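Local coordinates for protein citrate synthase (Metallosphaera sedula, PDB 6ABX) that probably catalyses the condensation of oxaloacetate with acetyl-CoA and water to give citrate and CoA, a step of the tricarboxylic acid cycle, at residues P124-I127 / S128-R132; R167-D170 / V171-L175; K236-M239 / N240-S244; K280-F283 / E284-N287; E290-G293 / I294-G298. One frame throughout, in Å; residues are numbered along the deposited sequence.

Contact 1 (P124-I127 / S128-R132); sequences PTII and SLIQR
Ser128 turns its hydroxyl back onto the helix one turn earlier: OG donates to the carbonyl O of Pro124 at 2.8 Å, and the amide N of Ser128 donates to that same O at 2.9 Å. The two donors come at the oxygen from opposite faces of the carbonyl plane, the hydroxyl 32° off it, so one acceptor carries two bonds without their competing for the same space. What makes this possible is the serine's first torsion (chi1 -63°), which sets OG beside its own backbone N and opposite the carbonyl carbon. Behind it the regular i to i+4 bonds continue, Leu129 N to Thr125 O, Ile130 N to Ile126 O and Gln131 N to Ile127 O. Ile130 lays CG1 against the O of Ile126 at 3.4 Å, and its CD1 stops 4.3 Å from CG2 of Ile126, a light apolar touch one turn apart.

Neighbouring helices pack round these groups. Helix 112-134 is kinked here, where the N atoms of Pro124 and Thr125 lack a bond to the preceding turn. Phe152, Met155 and Ile156 of helix 148-157 pack on Ser128, while Val82 of helix 76-85 touches both Ile126 and Ile130. Thr125 OG1 is bonded to the O of Arg72, and Gln131 OE1 takes the amide N of Asp320.

Chemically, the hydroxyl is a buried polar group among apolar neighbours, and by donating to a main-chain oxygen its proton is satisfied within its own helix, while the carbonyl just after the kink gains a second bond.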
loop_
_atom_site.group_PDB
_atom_site.type_symbol
_atom_site.label_atom_id
_atom_site.label_comp_id
_atom_site.label_asym_id
_atom_site.label_seq_id
_atom_site.Cartn_x
_atom_site.Cartn_y
_atom_site.Cartn_z
ATOM N N PRO A 124 18.864 1.557 -3.602
ATOM C CA PRO A 124 19.971 2.517 -3.520
ATOM C C PRO A 124 20.344 3.109 -4.872
ATOM O O PRO A 124 20.753 4.295 -4.931
ATOM C CB PRO A 124 21.158 1.757 -2.908
ATOM C CG PRO A 124 20.438 0.621 -2.137
ATOM C CD PRO A 124 19.218 0.281 -2.954
ATOM N N THR A 125 20.216 2.338 -5.939
ATOM C CA THR A 125 20.529 2.856 -7.257
ATOM C C THR A 125 19.587 4.013 -7.614
ATOM O O THR A 125 19.982 5.039 -8.116
ATOM C CB THR A 125 20.461 1.749 -8.302
ATOM O OG1 THR A 125 21.215 0.643 -7.781
ATOM C CG2 THR A 125 20.939 2.198 -9.669
ATOM N N ILE A 126 18.315 3.825 -7.294
ATOM C CA ILE A 126 17.270 4.853 -7.554
ATOM C C ILE A 126 17.543 6.083 -6.695
ATOM O O ILE A 126 17.520 7.235 -7.172
ATOM C CB ILE A 126 15.871 4.267 -7.278
ATOM C CG1 ILE A 126 15.522 3.176 -8.299
ATOM C CG2 ILE A 126 14.808 5.346 -7.217
ATOM C CD1 ILE A 126 14.372 2.292 -7.932
ATOM N N ILE A 127 17.809 5.873 -5.397
ATOM C CA ILE A 127 18.020 6.981 -4.500
ATOM C C ILE A 127 19.218 7.816 -4.975
ATOM O O ILE A 127 19.179 9.053 -4.970
ATOM C CB ILE A 127 18.244 6.494 -3.060
ATOM C CG1 ILE A 127 16.951 5.867 -2.527
ATOM C CG2 ILE A 127 18.710 7.635 -2.166
ATOM C CD1 ILE A 127 17.128 5.204 -1.184
ATOM N N SER A 128 20.293 7.113 -5.311
ATOM C CA SER A 128 21.549 7.746 -5.753
ATOM C C SER A 128 21.321 8.587 -7.036
ATOM O O SER A 128 21.812 9.729 -7.115
ATOM C CB SER A 128 22.630 6.698 -5.893
ATOM O OG SER A 128 22.912 6.082 -4.644
ATOM N N LEU A 129 20.562 8.053 -7.994
ATOM C CA LEU A 129 20.235 8.792 -9.218
ATOM C C LEU A 129 19.364 10.009 -8.925
ATOM O O LEU A 129 19.632 11.087 -9.466
ATOM C CB LEU A 129 19.583 7.849 -10.209
ATOM C CG LEU A 129 19.184 8.465 -11.544
ATOM C CD1 LEU A 129 20.376 9.128 -12.217
ATOM C CD2 LEU A 129 18.607 7.349 -12.397
ATOM N N ILE A 130 18.438 9.922 -7.951
ATOM C CA ILE A 130 17.733 11.121 -7.530
ATOM C C ILE A 130 18.751 12.162 -7.059
ATOM O O ILE A 130 18.673 13.320 -7.475
ATOM C CB ILE A 130 16.668 10.847 -6.444
ATOM C CG1 ILE A 130 15.552 9.943 -6.929
ATOM C CG2 ILE A 130 16.143 12.192 -5.889
ATOM C CD1 ILE A 130 14.622 9.450 -5.833
ATOM N N GLN A 131 19.643 11.773 -6.135
ATOM C CA GLN A 131 20.559 12.718 -5.534
ATOM C C GLN A 131 21.495 13.344 -6.574
ATOM O O GLN A 131 21.708 14.543 -6.525
ATOM C CB GLN A 131 21.397 12.049 -4.454
ATOM C CG GLN A 131 22.404 12.986 -3.848
ATOM C CD GLN A 131 21.690 13.937 -2.950
ATOM O OE1 GLN A 131 21.365 13.613 -1.780
ATOM N NE2 GLN A 131 21.365 15.090 -3.531
ATOM N N ARG A 132 22.088 12.520 -7.434
ATOM C CA ARG A 132 23.051 12.970 -8.460
ATOM C C ARG A 132 22.312 13.960 -9.377
ATOM O O ARG A 132 22.835 15.055 -9.619
ATOM C CB ARG A 132 23.545 11.804 -9.317
ATOM C CG ARG A 132 24.396 10.785 -8.569
ATOM C CD ARG A 132 25.786 11.253 -8.223
ATOM N NE ARG A 132 26.735 11.371 -9.328
ATOM C CZ ARG A 132 27.979 11.827 -9.223
ATOM N NH1 ARG A 132 28.538 12.095 -8.044
ATOM N NH2 ARG A 132 28.712 11.934 -10.313
#

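Contact 2 (R167-D170 / V171-L175); sequences RVLD and VSLML
Leu169 and Leu173 cross obliquely on one flank of the helix, with CG of Leu169 3.8 Å from CD1 of Leu173. Leu169 reaches forward because its CG stands opposite the backbone N (chi1 178°), whereas Leu173 swings its CG back beside its own N, 3.3 Å from the carbonyl O of Leu169. On another flank Met174, bent at its last torsion, brings CE to 3.7 Å from Asp170 OD2. That carboxylate is occupied elsewhere: OD1 is bonded to Ser149 OG and OD2 to the amide N of Phe43. Val171 sets CG2 against the O of Arg167 at 3.4 Å, and the arginine's guanidinium lies obliquely beside the same methyl.

Ser172 turns its hydroxyl back along the helix, its first torsion (chi1 -49°) putting OG beside its own N. OG donates to Val168 O at 2.7 Å from above the carbonyl plane, while the amide N of Ser172 reaches the same oxygen at 2.9 Å and nearer the plane. With an alanine here the hydroxyl is gone, and Val168 O would probably keep only the amide bond.

Val313 and Phe314 of helix 310-316 pack on Ser172, helix 261-270 sets Tyr269 against Arg167 and Val171, and helix 148-157 meets the leucine pair. Such burial on several sides is characteristic of a core helix in the largely alpha-helical citrate synthase fold; Val171 lies about 8 Å, side chain to side chain, from the oxaloacetate-binding Arg262.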
loop_
_atom_site.group_PDB
_atom_site.type_symbol
_atom_site.label_atom_id
_atom_site.label_comp_id
_atom_site.label_asym_id
_atom_site.label_seq_id
_atom_site.Cartn_x
_atom_site.Cartn_y
_atom_site.Cartn_z
ATOM N N ARG A 167 31.575 1.907 7.096
ATOM C CA ARG A 167 31.137 1.225 8.273
ATOM C C ARG A 167 29.961 1.943 8.940
ATOM O O ARG A 167 28.988 1.306 9.384
ATOM C CB ARG A 167 32.281 1.147 9.287
ATOM C CG ARG A 167 31.922 0.370 10.533
ATOM C CD ARG A 167 31.893 -1.095 10.197
ATOM N NE ARG A 167 31.683 -1.921 11.370
ATOM C CZ ARG A 167 32.658 -2.374 12.160
ATOM N NH1 ARG A 167 33.908 -1.950 12.009
ATOM N NH2 ARG A 167 32.371 -3.283 13.081
ATOM N N VAL A 168 30.039 3.270 9.040
ATOM C CA VAL A 168 28.955 4.070 9.656
ATOM C C VAL A 168 27.658 3.907 8.861
ATOM O O VAL A 168 26.602 3.676 9.452
ATOM C CB VAL A 168 29.340 5.554 9.844
ATOM C CG1 VAL A 168 28.170 6.296 10.455
ATOM C CG2 VAL A 168 30.580 5.684 10.737
ATOM N N LEU A 169 27.740 3.942 7.536
ATOM C CA LEU A 169 26.520 3.748 6.716
ATOM C C LEU A 169 25.970 2.332 6.937
ATOM O O LEU A 169 24.732 2.122 7.101
ATOM C CB LEU A 169 26.779 3.956 5.227
ATOM C CG LEU A 169 25.545 3.721 4.366
ATOM C CD1 LEU A 169 24.388 4.577 4.786
ATOM C CD2 LEU A 169 25.859 3.964 2.895
ATOM N N ASP A 170 26.867 1.330 6.961
ATOM C CA ASP A 170 26.481 -0.044 7.105
ATOM C C ASP A 170 25.695 -0.245 8.421
ATOM O O ASP A 170 24.625 -0.833 8.468
ATOM C CB ASP A 170 27.735 -0.902 7.053
ATOM C CG ASP A 170 27.426 -2.293 6.596
ATOM O OD1 ASP A 170 27.011 -2.451 5.389
ATOM O OD2 ASP A 170 27.542 -3.153 7.449
ATOM N N VAL A 171 26.231 0.241 9.526
ATOM C CA VAL A 171 25.532 0.159 10.794
ATOM C C VAL A 171 24.207 0.934 10.764
ATOM O O VAL A 171 23.148 0.372 11.203
ATOM C CB VAL A 171 26.425 0.646 11.942
ATOM C CG1 VAL A 171 25.645 0.756 13.261
ATOM C CG2 VAL A 171 27.633 -0.247 12.112
ATOM N N SER A 172 24.206 2.188 10.261
ATOM C CA SER A 172 23.006 2.928 10.195
ATOM C C SER A 172 21.892 2.220 9.404
ATOM O O SER A 172 20.728 2.221 9.862
ATOM C CB SER A 172 23.266 4.314 9.644
ATOM O OG SER A 172 24.345 4.891 10.332
ATOM N N LEU A 173 22.220 1.538 8.287
ATOM C CA LEU A 173 21.234 0.759 7.555
ATOM C C LEU A 173 20.802 -0.482 8.351
ATOM O O LEU A 173 19.574 -0.740 8.447
ATOM C CB LEU A 173 21.797 0.353 6.187
ATOM C CG LEU A 173 22.071 1.508 5.225
ATOM C CD1 LEU A 173 22.833 1.017 4.012
ATOM C CD2 LEU A 173 20.766 2.189 4.833
ATOM N N MET A 174 21.735 -1.208 9.022
ATOM C CA MET A 174 21.319 -2.432 9.769
ATOM C C MET A 174 20.289 -2.042 10.842
ATOM O O MET A 174 19.288 -2.741 11.104
ATOM C CB MET A 174 22.518 -3.142 10.473
ATOM C CG MET A 174 23.447 -3.839 9.521
ATOM S SD MET A 174 24.821 -4.773 10.349
ATOM C CE MET A 174 25.918 -3.435 10.726
ATOM N N LEU A 175 20.471 -0.870 11.460
ATOM C CA LEU A 175 19.624 -0.377 12.522
ATOM C C LEU A 175 18.184 -0.113 12.072
ATOM O O LEU A 175 17.325 -0.080 12.959
ATOM C CB LEU A 175 20.172 0.914 13.122
ATOM C CG LEU A 175 21.479 0.762 13.901
ATOM C CD1 LEU A 175 21.982 2.102 14.422
ATOM C CD2 LEU A 175 21.309 -0.188 15.049
#

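Contact 3 (K236-M239 / N240-S244); sequences KYVM and NKLSS
From Lys236 to Ser243 the backbone runs as regular alpha-helix, each amide from Asn240 to Ser243 bonded to the carbonyl four residues back, before the chain leaves the helix at Ser244. The main side-chain meeting is Tyr237 with Lys241. The tyrosine ring is carried forward by a first torsion that puts CG opposite the backbone N (chi1 179°), and the lysine, bent at its second torsion, slants past the ring with its CE against the phenol end. Lys241 CE comes to 3.3 Å from Tyr237 OH and 3.5 Å from Tyr237 CZ, so the contact is made by the methylene rather than the ammonium. Both polar ends go elsewhere: Tyr237 OH to Glu227 OE1, and Lys241 NZ to Gln246 OE1. Exchanging the tyrosine for an alanine would probably deprive Glu227 of its phenol partner and leave the lysine's aliphatic arm without the ring that limits its movement.

On the inner flank, Val238 and Leu242 lie side by side and point the same way, CG1 of the valine 3.8 Å from CD1 of the leucine. Leu248 touches both of them. Near the helix end Ser243 OG donates to Met239 O at 2.6 Å from above the carbonyl plane, and Ser243 N reaches that oxygen from the opposite face at 2.9 Å. Asn240 rests CB near the O of Tyr237 and CG near the O of Lys236.

The arrangement is that of a short amphipathic surface helix, whose apolar flank backs the acetyl-CoA site: Leu248 binds acetyl-CoA, as does Arg300, about 6 Å from Leu242 between side chains.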
loop_
_atom_site.group_PDB
_atom_site.type_symbol
_atom_site.label_atom_id
_atom_site.label_comp_id
_atom_site.label_asym_id
_atom_site.label_seq_id
_atom_site.Cartn_x
_atom_site.Cartn_y
_atom_site.Cartn_z
ATOM N N LYS A 236 18.394 28.491 24.573
ATOM C CA LYS A 236 17.428 29.504 24.140
ATOM C C LYS A 236 16.424 28.941 23.135
ATOM O O LYS A 236 15.228 29.172 23.237
ATOM C CB LYS A 236 18.138 30.744 23.606
ATOM C CG LYS A 236 18.814 31.520 24.732
ATOM C CD LYS A 236 19.111 32.983 24.452
ATOM C CE LYS A 236 19.035 33.851 25.707
ATOM N NZ LYS A 236 17.686 34.474 25.856
ATOM N N TYR A 237 16.905 28.175 22.155
ATOM C CA TYR A 237 16.010 27.623 21.130
ATOM C C TYR A 237 15.015 26.637 21.766
ATOM O O TYR A 237 13.821 26.618 21.404
ATOM C CB TYR A 237 16.840 26.957 20.036
ATOM C CG TYR A 237 16.035 26.332 18.918
ATOM C CD1 TYR A 237 15.541 25.058 19.085
ATOM C CD2 TYR A 237 15.812 26.987 17.714
ATOM C CE1 TYR A 237 14.861 24.411 18.063
ATOM C CE2 TYR A 237 15.131 26.361 16.681
ATOM C CZ TYR A 237 14.618 25.085 16.879
ATOM O OH TYR A 237 13.945 24.421 15.892
ATOM N N VAL A 238 15.534 25.794 22.671
ATOM C CA VAL A 238 14.743 24.777 23.300
ATOM C C VAL A 238 13.698 25.498 24.165
ATOM O O VAL A 238 12.524 25.083 24.246
ATOM C CB VAL A 238 15.623 23.785 24.082
ATOM C CG1 VAL A 238 14.800 22.940 25.045
ATOM C CG2 VAL A 238 16.417 22.904 23.140
ATOM N N MET A 239 14.108 26.621 24.788
ATOM C CA MET A 239 13.193 27.386 25.639
ATOM C C MET A 239 12.018 27.915 24.808
ATOM O O MET A 239 10.854 27.777 25.200
ATOM C CB MET A 239 13.906 28.570 26.299
ATOM C CG MET A 239 13.023 29.379 27.199
ATOM S SD MET A 239 13.967 30.771 27.859
ATOM C CE MET A 239 14.446 31.602 26.349
ATOM N N ASN A 240 12.321 28.457 23.627
ATOM C CA ASN A 240 11.274 28.970 22.725
ATOM C C ASN A 240 10.277 27.854 22.344
ATOM O O ASN A 240 9.034 28.072 22.276
ATOM C CB ASN A 240 11.932 29.725 21.577
ATOM C CG ASN A 240 12.527 31.046 22.032
ATOM O OD1 ASN A 240 12.124 31.598 23.065
ATOM N ND2 ASN A 240 13.478 31.573 21.280
ATOM N N LYS A 241 10.789 26.644 22.084
ATOM C CA LYS A 241 9.947 25.496 21.775
ATOM C C LYS A 241 9.126 25.021 22.981
ATOM O O LYS A 241 7.907 24.957 22.905
ATOM C CB LYS A 241 10.790 24.351 21.207
ATOM C CG LYS A 241 11.397 24.658 19.851
ATOM C CD LYS A 241 10.409 24.786 18.690
ATOM C CE LYS A 241 11.115 25.144 17.402
ATOM N NZ LYS A 241 10.153 25.326 16.285
ATOM N N LEU A 242 9.777 24.604 24.073
ATOM C CA LEU A 242 9.050 24.016 25.179
ATOM C C LEU A 242 8.048 25.035 25.750
ATOM O O LEU A 242 6.929 24.650 26.116
ATOM C CB LEU A 242 10.001 23.497 26.253
ATOM C CG LEU A 242 10.898 22.328 25.830
ATOM C CD1 LEU A 242 11.703 21.818 27.005
ATOM C CD2 LEU A 242 10.094 21.178 25.217
ATOM N N SER A 243 8.418 26.325 25.774
ATOM C CA SER A 243 7.558 27.333 26.426
ATOM C C SER A 243 6.226 27.374 25.680
ATOM O O SER A 243 5.190 27.631 26.278
ATOM C CB SER A 243 8.204 28.706 26.410
ATOM O OG SER A 243 9.410 28.735 27.139
ATOM N N SER A 244 6.312 27.181 24.351
ATOM C CA SER A 244 5.165 27.364 23.447
ATOM C C SER A 244 4.460 26.036 23.177
ATOM O O SER A 244 3.569 25.975 22.322
ATOM C CB SER A 244 5.559 28.012 22.162
ATOM O OG SER A 244 6.424 27.190 21.379
#

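Contact 4 (K280-F283 / E284-N287)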
loop_
_atom_site.group_PDB
_atom_site.type_symbol
_atom_site.label_atom_id
_atom_site.label_comp_id
_atom_site.label_asym_id
_atom_site.label_seq_id
_atom_site.Cartn_x
_atom_site.Cartn_y
_atom_site.Cartn_z
ATOM N N LYS A 280 30.593 18.818 12.710
ATOM C CA LYS A 280 31.037 18.818 14.090
ATOM C C LYS A 280 30.102 19.701 14.958
ATOM O O LYS A 280 29.707 19.321 16.047
ATOM C CB LYS A 280 32.473 19.341 14.179
ATOM C CG LYS A 280 33.106 19.198 15.557
ATOM C CD LYS A 280 34.599 18.928 15.516
ATOM C CE LYS A 280 35.048 18.002 16.629
ATOM N NZ LYS A 280 34.871 18.640 17.955
ATOM N N ARG A 281 29.785 20.876 14.438
ATOM C CA ARG A 281 28.919 21.859 15.058
ATOM C C ARG A 281 27.542 21.223 15.284
ATOM O O ARG A 281 26.964 21.284 16.388
ATOM C CB ARG A 281 28.843 23.074 14.139
ATOM C CG ARG A 281 27.964 24.211 14.629
ATOM C CD ARG A 281 28.259 25.511 13.895
ATOM N NE ARG A 281 28.130 25.413 12.444
ATOM C CZ ARG A 281 26.972 25.366 11.756
ATOM N NH1 ARG A 281 26.995 25.578 10.457
ATOM N NH2 ARG A 281 25.807 25.087 12.331
ATOM N N LEU A 282 27.028 20.576 14.240
ATOM C CA LEU A 282 25.694 19.998 14.305
ATOM C C LEU A 282 25.634 18.867 15.314
ATOM O O LEU A 282 24.600 18.714 16.015
ATOM C CB LEU A 282 25.200 19.550 12.923
ATOM C CG LEU A 282 24.856 20.647 11.922
ATOM C CD1 LEU A 282 24.477 20.030 10.585
ATOM C CD2 LEU A 282 23.705 21.515 12.390
ATOM N N PHE A 283 26.704 18.082 15.452
ATOM C CA PHE A 283 26.749 17.074 16.480
ATOM C C PHE A 283 26.837 17.672 17.893
ATOM O O PHE A 283 26.256 17.102 18.800
ATOM C CB PHE A 283 27.901 16.090 16.259
ATOM C CG PHE A 283 27.484 14.941 15.385
ATOM C CD1 PHE A 283 26.825 13.859 15.947
ATOM C CD2 PHE A 283 27.718 14.960 14.017
ATOM C CE1 PHE A 283 26.414 12.816 15.137
ATOM C CE2 PHE A 283 27.291 13.918 13.208
ATOM C CZ PHE A 283 26.647 12.848 13.782
ATOM N N GLU A 284 27.627 18.726 18.070
ATOM C CA GLU A 284 27.706 19.433 19.371
ATOM C C GLU A 284 26.296 19.889 19.763
ATOM O O GLU A 284 25.863 19.654 20.920
ATOM C CB GLU A 284 28.679 20.608 19.275
ATOM C CG GLU A 284 30.120 20.152 19.115
ATOM C CD GLU A 284 31.167 21.225 18.847
ATOM O OE1 GLU A 284 30.796 22.411 18.682
ATOM O OE2 GLU A 284 32.363 20.862 18.786
ATOM N N ILE A 285 25.607 20.509 18.804
ATOM C CA ILE A 285 24.207 20.958 19.002
ATOM C C ILE A 285 23.335 19.787 19.431
ATOM O O ILE A 285 22.602 19.854 20.433
ATOM C CB ILE A 285 23.673 21.682 17.765
ATOM C CG1 ILE A 285 24.392 23.009 17.552
ATOM C CG2 ILE A 285 22.160 21.830 17.840
ATOM C CD1 ILE A 285 24.114 23.645 16.238
ATOM N N ALA A 286 23.375 18.667 18.685
ATOM C CA ALA A 286 22.518 17.545 18.967
ATOM C C ALA A 286 22.761 16.984 20.384
ATOM O O ALA A 286 21.835 16.639 21.135
ATOM C CB ALA A 286 22.743 16.488 17.887
ATOM N N ASN A 287 24.028 16.887 20.767
ATOM C CA ASN A 287 24.409 16.350 22.047
ATOM C C ASN A 287 23.864 17.227 23.183
ATOM O O ASN A 287 23.322 16.693 24.174
ATOM C CB ASN A 287 25.921 16.129 22.111
ATOM C CG ASN A 287 26.308 14.887 21.316
ATOM O OD1 ASN A 287 25.462 14.026 20.989
ATOM N ND2 ASN A 287 27.586 14.776 21.008
#
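The flat guanidinium of Arg281 has CD1 of Ile285 at its edge, near its plane, and the aliphatic CG of the arginine lies 4.2 Å from the same CD1. The Phe283 ring, by contrast, leaves the helix for other partners: Lys275 makes a cation-pi contact with it, and Leu312 and Ala270 touch it. Both flat groups sit on the long alpha-helix 277-297 of the mainly helical citrate synthase fold.

Leu282, Ile285 and Ala286 face inward onto Phe225 of helix 220-228, while Leu312 of helix 310-316 covers Leu282 and Ala286. Ile285 keeps CG1 3.3 Å from the O of Arg281, and its CD1 also grazes CD2 of Leu282 at 4.4 Å. Asn287 has its OD1 bonded to Tyr309 OH.

On the solvent side Lys280 pairs with Glu284, the lysine slanting across the glutamate chain. The glutamate carries CG beside its own backbone N (chi1 -69°) and runs extended from there, and the lysine bends round at three torsions to meet it, forming a long, weak salt bridge from Lys280 NZ to Glu284 OE2 of 3.5 Å.

Contact 5 (E290-G293 / I294-G298); sequences EEIG and IKILG
Glu290 runs alongside Ile294, both pointing the same way, and its CG and OE1 each lie 3.8 Å from the isoleucine's CD1. The glutamate starts with CG opposite the backbone N (chi1 -167°) and then bends at its second torsion, which lays the aliphatic part of the chain and one carboxylate oxygen against that methyl. Its other oxygen, OE2, forms a salt bridge with Lys267 NZ, so a buried carboxylate is matched by a charge, with a weak hydrogen bond between OE2 and Tyr309 OH besides. That pairing would probably favour the ionised form of the glutamate.

On another flank of the helix, Ile292 and Ile296 repeat the side-by-side pattern, CG2 of the first 3.7 Å from CD1 of the second. Ile296 CG1 also rests on the O of Ile292 at 3.5 Å. Gly293 contributes backbone alone: its O accepts the amide N of Leu297 at 2.7 Å, and CB of that leucine lies 3.2 Å from the same oxygen. Gly298 N then makes a weak bond to Ile294 O.

Among its neighbours, this end of helix 277-297 has Ile292 against Val234, Glu235 and Val238, and Ile296 against Leu242, all of helix 234-243. The O of Ile296 accepts from Arg300, which binds acetyl-CoA, while Met259, Pro304 and Phe308 in loops enclose Glu290, and Ile302 meets Leu297.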
loop_
_atom_site.group_PDB
_atom_site.type_symbol
_atom_site.label_atom_id
_atom_site.label_comp_id
_atom_site.label_asym_id
_atom_site.label_seq_id
_atom_site.Cartn_x
_atom_site.Cartn_y
_atom_site.Cartn_z
ATOM N N GLU A 290 20.176 16.778 23.385
ATOM C CA GLU A 290 19.895 15.493 24.013
ATOM C C GLU A 290 19.989 15.605 25.546
ATOM O O GLU A 290 19.085 15.151 26.249
ATOM C CB GLU A 290 20.865 14.429 23.467
ATOM C CG GLU A 290 20.451 13.019 23.817
ATOM C CD GLU A 290 21.622 12.083 24.050
ATOM O OE1 GLU A 290 21.423 10.840 24.146
ATOM O OE2 GLU A 290 22.734 12.601 24.206
ATOM N N GLU A 291 21.036 16.277 26.029
ATOM C CA GLU A 291 21.304 16.445 27.486
ATOM C C GLU A 291 20.130 17.157 28.179
ATOM O O GLU A 291 19.624 16.680 29.189
ATOM C CB GLU A 291 22.580 17.233 27.744
ATOM C CG GLU A 291 23.849 16.527 27.310
ATOM C CD GLU A 291 25.153 17.322 27.477
ATOM O OE1 GLU A 291 25.124 18.587 27.457
ATOM O OE2 GLU A 291 26.220 16.667 27.620
ATOM N N ILE A 292 19.651 18.249 27.587
ATOM C CA ILE A 292 18.541 19.057 28.156
ATOM C C ILE A 292 17.239 18.276 28.101
ATOM O O ILE A 292 16.437 18.234 29.052
ATOM C CB ILE A 292 18.415 20.415 27.432
ATOM C CG1 ILE A 292 19.679 21.248 27.570
ATOM C CG2 ILE A 292 17.187 21.178 27.906
ATOM C CD1 ILE A 292 19.810 22.320 26.499
ATOM N N GLY A 293 16.975 17.639 26.943
ATOM C CA GLY A 293 15.811 16.834 26.744
ATOM C C GLY A 293 15.671 15.701 27.753
ATOM O O GLY A 293 14.573 15.420 28.281
ATOM N N ILE A 294 16.768 15.006 27.992
ATOM C CA ILE A 294 16.736 13.929 28.911
ATOM C C ILE A 294 16.485 14.467 30.336
ATOM O O ILE A 294 15.737 13.870 31.085
ATOM C CB ILE A 294 18.013 13.081 28.796
ATOM C CG1 ILE A 294 17.921 12.203 27.544
ATOM C CG2 ILE A 294 18.242 12.266 30.062
ATOM C CD1 ILE A 294 19.222 11.557 27.112
ATOM N N LYS A 295 17.040 15.615 30.700
ATOM C CA LYS A 295 16.754 16.147 32.068
ATOM C C LYS A 295 15.280 16.542 32.232
ATOM O O LYS A 295 14.658 16.375 33.318
ATOM C CB LYS A 295 17.636 17.353 32.367
ATOM C CG LYS A 295 19.087 16.993 32.634
ATOM C CD LYS A 295 19.810 18.006 33.470
ATOM C CE LYS A 295 19.940 19.348 32.805
ATOM N NZ LYS A 295 20.826 20.230 33.606
ATOM N N ILE A 296 14.695 17.119 31.184
ATOM C CA ILE A 296 13.350 17.620 31.295
ATOM C C ILE A 296 12.328 16.508 31.069
ATOM O O ILE A 296 11.369 16.389 31.831
ATOM C CB ILE A 296 13.113 18.824 30.368
ATOM C CG1 ILE A 296 13.987 20.006 30.775
ATOM C CG2 ILE A 296 11.640 19.201 30.371
ATOM C CD1 ILE A 296 13.987 21.112 29.743
ATOM N N LEU A 297 12.500 15.736 29.996
ATOM C CA LEU A 297 11.458 14.867 29.505
ATOM C C LEU A 297 11.661 13.433 30.001
ATOM O O LEU A 297 10.731 12.663 29.892
ATOM C CB LEU A 297 11.456 14.903 27.973
ATOM C CG LEU A 297 11.357 16.296 27.368
ATOM C CD1 LEU A 297 11.668 16.268 25.875
ATOM C CD2 LEU A 297 9.975 16.885 27.654
ATOM N N GLY A 298 12.870 13.103 30.487
ATOM C CA GLY A 298 13.244 11.776 30.958
ATOM C C GLY A 298 12.221 11.184 31.923
ATOM O O GLY A 298 11.728 10.064 31.701
#

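Overall arrangement
Each contact is local, closing one turn of its own helix, so none spans a long loop; they follow in series and neither nest nor cross. Contact 1 lies on helix 112-134 and contact 2 on helix 163-174, their centres about 18 Å apart, with helix 148-157 touching both. Contact 3, on helix 234-243, comes next, far out from the chain centre. Contacts 4 and 5 share helix 277-297 and adjoin in sequence. Contacts 3 and 5 touch directly, Leu242 CD1 lying 3.6 Å from Ile296 CD1, which joins helix 234-243 to the C-terminal end of helix 277-297. Helix 310-316 packs against both contact 2 and contact 4.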